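Local coordinates for uncharacterized protein (Bacteroides eggerthii, PDB 4GDZ), which is of unknown function and belongs to the DUF4251 family, with an antiparallel beta-sheet fold that carries a magnesium ion in this crystal, at residues Ala41-Met55 against Thr156-Phe170. Residues are numbered along the deposited sequence; the frame is centred on the assembly and turned at random.
Sequences ALKAQQFVLEANQVM and TLSGSLLPLNQSNIF. With GOL (glycerol), chain D.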
ATOM      1  N   ALA A  41       3.971 -26.167   1.775  1.00 62.91           N
ATOM      2  CA  ALA A  41       2.893 -26.334   0.775  1.00 62.93           C
ATOM      3  C   ALA A  41       3.342 -25.838  -0.618  1.00 62.06           C
ATOM      4  O   ALA A  41       3.100 -26.509  -1.625  1.00 58.50           O
ATOM      5  CB  ALA A  41       1.625 -25.613   1.214  1.00 61.44           C
ATOM      6  N   LEU A  42       3.992 -24.670  -0.670  1.00 61.36           N
ATOM      7  CA  LEU A  42       4.549 -24.143  -1.932  1.00 60.60           C
ATOM      8  C   LEU A  42       5.549 -25.117  -2.497  1.00 66.77           C
ATOM      9  O   LEU A  42       5.502 -25.420  -3.678  1.00 63.93           O
ATOM     10  CB  LEU A  42       5.276 -22.818  -1.727  1.00 60.09           C
ATOM     11  CG  LEU A  42       4.397 -21.604  -1.467  1.00 63.97           C
ATOM     12  CD1 LEU A  42       5.279 -20.432  -1.022  1.00 60.20           C
ATOM     13  CD2 LEU A  42       3.569 -21.256  -2.715  1.00 57.43           C
ATOM     14  N   LYS A  43       6.439 -25.629  -1.643  1.00 61.70           N
ATOM     15  CA  LYS A  43       7.448 -26.584  -2.101  1.00 65.99           C
ATOM     16  C   LYS A  43       6.825 -27.896  -2.631  1.00 67.70           C
ATOM     17  O   LYS A  43       7.309 -28.451  -3.605  1.00 72.95           O
ATOM     18  CB  LYS A  43       8.490 -26.876  -1.009  1.00 80.74           C
ATOM     19  CG  LYS A  43       9.829 -27.311  -1.587  1.00 96.99           C
ATOM     20  CD  LYS A  43      10.716 -28.008  -0.573  1.00107.36           C
ATOM     21  CE  LYS A  43      11.847 -28.755  -1.262  1.00111.79           C
ATOM     22  NZ  LYS A  43      12.514 -29.694  -0.325  1.00113.22           N
ATOM     23  N   ALA A  44       5.753 -28.379  -2.007  1.00 69.57           N
ATOM     24  CA  ALA A  44       4.997 -29.536  -2.522  1.00 67.11           C
ATOM     25  C   ALA A  44       4.162 -29.229  -3.788  1.00 68.56           C
ATOM     26  O   ALA A  44       3.663 -30.147  -4.441  1.00 63.74           O
ATOM     27  CB  ALA A  44       4.100 -30.101  -1.416  1.00 62.69           C
ATOM     28  N   GLN A  45       3.991 -27.948  -4.138  1.00 61.79           N
ATOM     29  CA  GLN A  45       3.035 -27.544  -5.194  1.00 62.23           C
ATOM     30  C   GLN A  45       1.641 -28.069  -4.886  1.00 59.27           C
ATOM     31  O   GLN A  45       0.934 -28.543  -5.761  1.00 57.96           O
ATOM     32  CB  GLN A  45       3.493 -28.005  -6.573  1.00 65.01           C
ATOM     33  CG  GLN A  45       4.862 -27.460  -6.917  1.00 81.33           C
ATOM     34  CD  GLN A  45       5.275 -27.714  -8.352  1.00 88.46           C
ATOM     35  OE1 GLN A  45       4.500 -28.215  -9.161  1.00 86.09           O
ATOM     36  NE2 GLN A  45       6.512 -27.364  -8.672  1.00 88.11           N
ATOM     37  N   GLN A  46       1.278 -28.000  -3.610  1.00 57.27           N
ATOM     38  CA  GLN A  46      -0.025 -28.417  -3.122  1.00 54.87           C
ATOM     39  C   GLN A  46      -0.474 -27.358  -2.114  1.00 54.90           C
ATOM     40  O   GLN A  46      -0.161 -27.428  -0.932  1.00 55.71           O
ATOM     41  CB  GLN A  46       0.042 -29.828  -2.530  1.00 59.02           C
ATOM     42  CG  GLN A  46       0.285 -30.881  -3.600  1.00 58.32           C
ATOM     43  CD  GLN A  46       0.264 -32.290  -3.053  1.00 65.57           C
ATOM     44  OE1 GLN A  46       0.992 -32.599  -2.146  1.00 67.61           O
ATOM     45  NE2 GLN A  46      -0.564 -33.145  -3.625  1.00 65.55           N
ATOM     46  N   PHE A  47      -1.164 -26.338  -2.614  1.00 52.18           N
ATOM     47  CA  PHE A  47      -1.539 -25.197  -1.801  1.00 51.49           C
ATOM     48  C   PHE A  47      -2.781 -24.506  -2.311  1.00 52.90           C
ATOM     49  O   PHE A  47      -3.159 -24.643  -3.483  1.00 53.73           O
ATOM     50  CB  PHE A  47      -0.371 -24.186  -1.688  1.00 55.39           C
ATOM     51  CG  PHE A  47       0.058 -23.568  -3.005  1.00 54.02           C
ATOM     52  CD1 PHE A  47      -0.592 -22.443  -3.511  1.00 56.74           C
ATOM     53  CD2 PHE A  47       1.134 -24.092  -3.726  1.00 54.44           C
ATOM     54  CE1 PHE A  47      -0.182 -21.871  -4.712  1.00 56.62           C
ATOM     55  CE2 PHE A  47       1.542 -23.521  -4.924  1.00 58.29           C
ATOM     56  CZ  PHE A  47       0.894 -22.397  -5.407  1.00 52.66           C
ATOM     57  N   VAL A  48      -3.415 -23.763  -1.415  1.00 54.09           N
ATOM     58  CA  VAL A  48      -4.495 -22.866  -1.763  1.00 52.28           C
ATOM     59  C   VAL A  48      -4.243 -21.506  -1.103  1.00 51.60           C
ATOM     60  O   VAL A  48      -3.973 -21.436   0.095  1.00 54.21           O
ATOM     61  CB  VAL A  48      -5.882 -23.368  -1.302  1.00 54.74           C
ATOM     62  CG1 VAL A  48      -6.966 -22.493  -1.950  1.00 51.69           C
ATOM     63  CG2 VAL A  48      -6.097 -24.832  -1.642  1.00 64.41           C
ATOM     64  N   LEU A  49      -4.321 -20.444  -1.885  1.00 48.19           N
ATOM     65  CA  LEU A  49      -4.425 -19.075  -1.356  1.00 49.88           C
ATOM     66  C   LEU A  49      -5.920 -18.756  -1.286  1.00 48.38           C
ATOM     67  O   LEU A  49      -6.593 -18.694  -2.320  1.00 50.35           O
ATOM     68  CB  LEU A  49      -3.707 -18.101  -2.282  1.00 52.45           C
ATOM     69  CG  LEU A  49      -3.533 -16.625  -1.850  1.00 63.27           C
ATOM     70  CD1 LEU A  49      -4.829 -15.839  -1.946  1.00 61.28           C
ATOM     71  CD2 LEU A  49      -3.036 -16.554  -0.441  1.00 60.06           C
ATOM     72  N   GLU A  50      -6.438 -18.604  -0.076  1.00 49.46           N
ATOM     73  CA  GLU A  50      -7.833 -18.236   0.153  1.00 49.57           C
ATOM     74  C   GLU A  50      -7.901 -16.725   0.428  1.00 54.55           C
ATOM     75  O   GLU A  50      -7.441 -16.258   1.486  1.00 52.33           O
ATOM     76  CB  GLU A  50      -8.395 -19.060   1.342  1.00 54.27           C
ATOM     77  CG  GLU A  50      -8.368 -20.570   1.092  1.00 55.37           C
ATOM     78  CD  GLU A  50      -9.100 -21.421   2.134  1.00 68.05           C
ATOM     79  OE1 GLU A  50      -9.564 -20.882   3.166  1.00 63.82           O
ATOM     80  OE2 GLU A  50      -9.195 -22.660   1.937  1.00 60.25           O
ATOM     81  N   ALA A  51      -8.422 -15.957  -0.530  1.00 47.34           N
ATOM     82  CA  ALA A  51      -8.385 -14.480  -0.462  1.00 53.05           C
ATOM     83  C   ALA A  51      -9.540 -13.967   0.394  1.00 58.78           C
ATOM     84  O   ALA A  51     -10.631 -14.531   0.364  1.00 57.22           O
ATOM     85  CB  ALA A  51      -8.445 -13.847  -1.847  1.00 47.65           C
ATOM     86  N   ASN A  52      -9.296 -12.892   1.140  1.00 51.40           N
ATOM     87  CA  ASN A  52     -10.356 -12.215   1.896  1.00 51.74           C
ATOM     88  C   ASN A  52     -10.431 -10.729   1.615  1.00 55.85           C
ATOM     89  O   ASN A  52     -11.292 -10.039   2.160  1.00 54.71           O
ATOM     90  CB  ASN A  52     -10.286 -12.512   3.402  1.00 61.15           C
ATOM     91  CG  ASN A  52      -8.942 -12.181   4.011  1.00 66.60           C
ATOM     92  OD1 ASN A  52      -8.247 -11.287   3.559  1.00 61.46           O
ATOM     93  ND2 ASN A  52      -8.579 -12.902   5.058  1.00 71.39           N
ATOM     94  N   GLN A  53      -9.549 -10.230   0.758  1.00 50.56           N
ATOM     95  CA  GLN A  53      -9.724  -8.898   0.262  1.00 52.78           C
ATOM     96  C   GLN A  53      -9.143  -8.691  -1.096  1.00 50.77           C
ATOM     97  O   GLN A  53      -8.196  -9.370  -1.503  1.00 49.35           O
ATOM     98  CB  GLN A  53      -9.165  -7.840   1.240  1.00 60.81           C
ATOM     99  CG  GLN A  53      -7.717  -7.955   1.529  1.00 59.00           C
ATOM    100  CD  GLN A  53      -7.143  -6.800   2.359  1.00 72.15           C
ATOM    101  OE1 GLN A  53      -7.814  -6.175   3.184  1.00 66.24           O
ATOM    102  NE2 GLN A  53      -5.865  -6.545   2.150  1.00 60.91           N
ATOM    103  N   VAL A  54      -9.714  -7.696  -1.765  1.00 51.37           N
ATOM    104  CA  VAL A  54      -9.205  -7.169  -3.000  1.00 51.40           C
ATOM    105  C   VAL A  54      -8.532  -5.835  -2.687  1.00 51.53           C
ATOM    106  O   VAL A  54      -8.997  -5.041  -1.837  1.00 52.23           O
ATOM    107  CB  VAL A  54     -10.309  -7.079  -4.094  1.00 53.48           C
ATOM    108  CG1 VAL A  54     -11.499  -6.269  -3.617  1.00 51.73           C
ATOM    109  CG2 VAL A  54      -9.725  -6.476  -5.370  1.00 52.08           C
HETATM  110  N   MSE A  55      -7.392  -5.619  -3.341  1.00 46.17           N
HETATM  111  CA  MSE A  55      -6.589  -4.442  -3.145  1.00 49.72           C
HETATM  112  C   MSE A  55      -6.601  -3.540  -4.370  1.00 53.13           C
HETATM  113  O   MSE A  55      -6.410  -4.001  -5.497  1.00 49.18           O
HETATM  114  CB  MSE A  55      -5.160  -4.870  -2.806  1.00 53.94           C
HETATM  115  CG  MSE A  55      -5.112  -5.759  -1.538  1.00 57.20           C
HETATM  116 SE   MSE A  55      -3.376  -6.677  -1.354  0.75 66.76          SE
HETATM  117  CE  MSE A  55      -2.122  -5.155  -1.714  1.00 63.84           C
ATOM    118  N   THR A 156      -5.542  -7.827  -7.835  1.00 45.01           N
ATOM    119  CA  THR A 156      -4.618  -8.133  -6.727  1.00 43.48           C
ATOM    120  C   THR A 156      -5.467  -8.361  -5.479  1.00 45.09           C
ATOM    121  O   THR A 156      -6.297  -7.518  -5.112  1.00 48.47           O
ATOM    122  CB  THR A 156      -3.560  -7.025  -6.554  1.00 43.37           C
ATOM    123  OG1 THR A 156      -2.740  -6.964  -7.737  1.00 46.07           O
ATOM    124  CG2 THR A 156      -2.624  -7.284  -5.307  1.00 46.83           C
ATOM    125  N   LEU A 157      -5.248  -9.508  -4.845  1.00 44.77           N
ATOM    126  CA  LEU A 157      -5.958  -9.944  -3.636  1.00 44.13           C
ATOM    127  C   LEU A 157      -4.979 -10.443  -2.594  1.00 52.41           C
ATOM    128  O   LEU A 157      -3.848 -10.779  -2.917  1.00 47.35           O
ATOM    129  CB  LEU A 157      -6.927 -11.077  -3.972  1.00 45.45           C
ATOM    130  CG  LEU A 157      -8.003 -10.663  -5.000  1.00 51.11           C
ATOM    131  CD1 LEU A 157      -7.587 -11.001  -6.429  1.00 51.15           C
ATOM    132  CD2 LEU A 157      -9.328 -11.322  -4.650  1.00 50.92           C
ATOM    133  N   SER A 158      -5.413 -10.478  -1.339  1.00 47.98           N
ATOM    134  CA  SER A 158      -4.594 -11.014  -0.278  1.00 47.65           C
ATOM    135  C   SER A 158      -5.426 -11.911   0.560  1.00 50.27           C
ATOM    136  O   SER A 158      -6.669 -11.792   0.592  1.00 48.72           O
ATOM    137  CB  SER A 158      -3.928  -9.915   0.571  1.00 52.37           C
ATOM    138  OG  SER A 158      -4.862  -9.156   1.317  1.00 55.98           O
ATOM    139  N   GLY A 159      -4.743 -12.817   1.246  1.00 50.02           N
ATOM    140  CA  GLY A 159      -5.392 -13.778   2.094  1.00 51.70           C
ATOM    141  C   GLY A 159      -4.426 -14.782   2.695  1.00 55.18           C
ATOM    142  O   GLY A 159      -3.264 -14.459   2.902  1.00 54.83           O
ATOM    143  N   SER A 160      -4.922 -15.976   3.039  1.00 52.85           N
ATOM    144  CA  SER A 160      -4.106 -16.986   3.765  1.00 55.32           C
ATOM    145  C   SER A 160      -3.599 -18.046   2.797  1.00 57.64           C
ATOM    146  O   SER A 160      -4.362 -18.547   1.994  1.00 56.12           O
ATOM    147  CB  SER A 160      -4.916 -17.654   4.861  1.00 63.78           C
ATOM    148  OG  SER A 160      -5.294 -16.718   5.834  1.00 63.09           O
ATOM    149  N   LEU A 161      -2.312 -18.373   2.860  1.00 54.21           N
ATOM    150  CA  LEU A 161      -1.745 -19.450   2.054  1.00 52.58           C
ATOM    151  C   LEU A 161      -1.713 -20.720   2.899  1.00 55.81           C
ATOM    152  O   LEU A 161      -1.124 -20.749   3.985  1.00 53.74           O
ATOM    153  CB  LEU A 161      -0.358 -19.087   1.533  1.00 53.64           C
ATOM    154  CG  LEU A 161       0.372 -20.024   0.576  1.00 62.06           C
ATOM    155  CD1 LEU A 161      -0.415 -20.221  -0.704  1.00 59.88           C
ATOM    156  CD2 LEU A 161       1.727 -19.394   0.259  1.00 64.75           C
ATOM    157  N   LEU A 162      -2.388 -21.765   2.411  1.00 58.53           N
ATOM    158  CA  LEU A 162      -2.659 -22.966   3.214  1.00 57.06           C
ATOM    159  C   LEU A 162      -2.269 -24.241   2.477  1.00 55.82           C
ATOM    160  O   LEU A 162      -2.452 -24.342   1.252  1.00 56.75           O
ATOM    161  CB  LEU A 162      -4.161 -23.034   3.551  1.00 55.78           C
ATOM    162  CG  LEU A 162      -4.764 -21.936   4.440  1.00 66.91           C
ATOM    163  CD1 LEU A 162      -6.285 -22.017   4.359  1.00 59.59           C
ATOM    164  CD2 LEU A 162      -4.280 -22.048   5.893  1.00 59.90           C
ATOM    165  N   PRO A 163      -1.775 -25.242   3.220  1.00 59.99           N
ATOM    166  CA  PRO A 163      -1.692 -26.571   2.619  1.00 58.48           C
ATOM    167  C   PRO A 163      -3.102 -27.072   2.274  1.00 58.53           C
ATOM    168  O   PRO A 163      -4.084 -26.644   2.897  1.00 57.38           O
ATOM    169  CB  PRO A 163      -1.034 -27.440   3.698  1.00 63.37           C
ATOM    170  CG  PRO A 163      -0.820 -26.577   4.889  1.00 68.13           C
ATOM    171  CD  PRO A 163      -1.310 -25.195   4.619  1.00 61.68           C
ATOM    172  N   LEU A 164      -3.192 -27.934   1.266  1.00 63.83           N
ATOM    173  CA  LEU A 164      -4.474 -28.472   0.782  1.00 63.99           C
ATOM    174  C   LEU A 164      -5.306 -29.044   1.913  1.00 67.46           C
ATOM    175  O   LEU A 164      -6.489 -28.732   2.028  1.00 66.85           O
ATOM    176  CB  LEU A 164      -4.230 -29.569  -0.257  1.00 68.47           C
ATOM    177  CG  LEU A 164      -3.671 -29.128  -1.614  1.00 64.44           C
ATOM    178  CD1 LEU A 164      -3.631 -30.315  -2.566  1.00 66.59           C
ATOM    179  CD2 LEU A 164      -4.467 -27.982  -2.229  1.00 57.35           C
ATOM    180  N   ASN A 165      -4.671 -29.848   2.769  1.00 71.65           N
ATOM    181  CA  ASN A 165      -5.385 -30.491   3.877  1.00 69.62           C
ATOM    182  C   ASN A 165      -5.833 -29.553   4.999  1.00 73.49           C
ATOM    183  O   ASN A 165      -6.519 -29.975   5.918  1.00 68.49           O
ATOM    184  CB  ASN A 165      -4.611 -31.698   4.443  1.00 69.80           C
ATOM    185  CG  ASN A 165      -3.319 -31.326   5.192  1.00 90.20           C
ATOM    186  OD1 ASN A 165      -2.983 -30.159   5.409  1.00 81.91           O
ATOM    187  ND2 ASN A 165      -2.588 -32.358   5.598  1.00 93.99           N
ATOM    188  N   GLN A 166      -5.461 -28.281   4.935  1.00 60.79           N
ATOM    189  CA  GLN A 166      -6.003 -27.305   5.881  1.00 64.98           C
ATOM    190  C   GLN A 166      -6.955 -26.326   5.205  1.00 64.15           C
ATOM    191  O   GLN A 166      -7.413 -25.370   5.819  1.00 69.16           O
ATOM    192  CB  GLN A 166      -4.855 -26.558   6.573  1.00 64.17           C
ATOM    193  CG  GLN A 166      -4.066 -27.415   7.564  1.00 77.24           C
ATOM    194  CD  GLN A 166      -2.820 -26.694   8.057  1.00 91.74           C
ATOM    195  OE1 GLN A 166      -2.785 -25.460   8.104  1.00 89.49           O
ATOM    196  NE2 GLN A 166      -1.779 -27.457   8.403  1.00 82.40           N
ATOM    197  N   SER A 167      -7.251 -26.560   3.931  1.00 64.60           N
ATOM    198  CA  SER A 167      -8.075 -25.640   3.154  1.00 54.32           C
ATOM    199  C   SER A 167      -9.513 -26.133   3.066  1.00 62.48           C
ATOM    200  O   SER A 167      -9.764 -27.208   2.515  1.00 57.09           O
ATOM    201  CB  SER A 167      -7.486 -25.506   1.750  1.00 56.47           C
ATOM    202  OG  SER A 167      -8.373 -24.839   0.898  1.00 53.98           O
ATOM    203  N   ASN A 168     -10.460 -25.359   3.602  1.00 59.55           N
ATOM    204  CA  ASN A 168     -11.887 -25.689   3.449  1.00 63.51           C
ATOM    205  C   ASN A 168     -12.335 -25.631   1.995  1.00 61.56           C
ATOM    206  O   ASN A 168     -13.273 -26.325   1.613  1.00 60.94           O
ATOM    207  CB  ASN A 168     -12.772 -24.776   4.300  1.00 71.05           C
ATOM    208  CG  ASN A 168     -12.594 -25.010   5.790  1.00 80.32           C
ATOM    209  OD1 ASN A 168     -12.239 -26.105   6.224  1.00 76.38           O
ATOM    210  ND2 ASN A 168     -12.828 -23.973   6.579  1.00 86.17           N
ATOM    211  N   ILE A 169     -11.687 -24.794   1.174  1.00 56.19           N
ATOM    212  CA  ILE A 169     -11.967 -24.739  -0.274  0.50 54.82           C
ATOM    213  C   ILE A 169     -11.655 -26.096  -0.899  1.00 57.35           C
ATOM    214  O   ILE A 169     -12.465 -26.684  -1.628  1.00 54.69           O
ATOM    215  CB  ILE A 169     -11.098 -23.669  -0.992  0.50 53.11           C
ATOM    216  CG1 ILE A 169     -11.519 -22.258  -0.573  0.50 55.77           C
ATOM    217  CG2 ILE A 169     -11.192 -23.813  -2.515  0.50 55.39           C
ATOM    218  CD1 ILE A 169     -12.989 -21.974  -0.781  0.50 55.11           C
ATOM    219  N   PHE A 170     -10.447 -26.576  -0.639  1.00 52.20           N
ATOM    220  CA  PHE A 170     -10.026 -27.870  -1.175  1.00 53.69           C
ATOM    221  C   PHE A 170     -10.931 -28.989  -0.651  1.00 59.61           C
ATOM    222  O   PHE A 170     -11.384 -29.840  -1.421  1.00 54.25           O
ATOM    223  CB  PHE A 170      -8.553 -28.200  -0.859  1.00 53.53           C
ATOM    224  CG  PHE A 170      -8.120 -29.568  -1.370  1.00 53.20           C
ATOM    225  CD1 PHE A 170      -7.894 -29.775  -2.739  1.00 62.62           C
ATOM    226  CD2 PHE A 170      -7.996 -30.633  -0.509  1.00 61.87           C
ATOM    227  CE1 PHE A 170      -7.524 -31.030  -3.208  1.00 59.21           C
ATOM    228  CE2 PHE A 170      -7.638 -31.890  -0.978  1.00 66.86           C
ATOM    229  CZ  PHE A 170      -7.398 -32.082  -2.324  1.00 63.41           C
TER
HETATM  230  C1  GOL D 202      -9.582  -3.191  -9.459  1.00 84.93           C
HETATM  231  O1  GOL D 202     -10.517  -4.240  -9.772  1.00 69.54           O
HETATM  232  C2  GOL D 202      -8.216  -3.779  -9.139  1.00 79.21           C
HETATM  233  O2  GOL D 202      -7.634  -4.219 -10.357  1.00 92.57           O
HETATM  234  C3  GOL D 202      -8.414  -4.962  -8.223  1.00 70.21           C
HETATM  235  O3  GOL D 202      -7.202  -5.446  -7.641  1.00 48.99           O
HETATM  236  O   HOH W   1     -10.030 -22.865   5.018  1.00 62.30           O
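Leu161 touches both Phe47 and Leu42, one methyl to each. Its CD1 meets Phe47 CD1 at 3.6 Å, and its CD2 sits 3.9 Å from Leu42 CG. The two leucines cross at about a right angle. Leu42 CD2 also lies over one face of the Phe47 ring, so helix 28-44 packs against this side of the sheet. Leu49 and Val54 are on the same face; Leu49 CD2 reaches over the backbone of Ser160. On the other face, Val48 CG2 touches Leu164 CD2 at 3.6 Å. Val48 CG1 is anti to the backbone N (chi1 -169°), which sets CG2 against Leu164 CD2 and Ser167 OG.

Strands 46-55 and 155-163 are antiparallel neighbours at the middle of the sheet, joining the first strand of the chain to the last. Val48 pairs with Leu162 and Glu50 with Ser160 through two backbone bonds each. A classic beta bulge follows. Ser158 O accepts from both Asn52 N (2.9 Å) and Gln53 N (3.3 Å), and the register shifts by one residue. Gly159 faces Ala51 just before it, with the two CA atoms 4.0 Å apart. At the bulge itself, the side chain of Gln53 also bonds Ser158: NE2 donates to OG. Ser158 OG lies 28° out of the Gln53 amide plane, and the bond is bent. A glycerol, probably from the crystallisation liquor, joins Met55 O and Thr156 N through its O3.

The polar edge is at Glu50. Its extended chain crosses Leu162 CD1 and passes Ile169, running in the opposite direction. Ser167 OG donates to Glu50 OE2 at 2.6 Å, nearly along the C-O axis. The same hydroxyl oxygen N-caps helix 168-171 by accepting from Phe170 N. Ile169 N adds a weak bond to OE2. A water bridges Glu50 OE1 and Asn168 N.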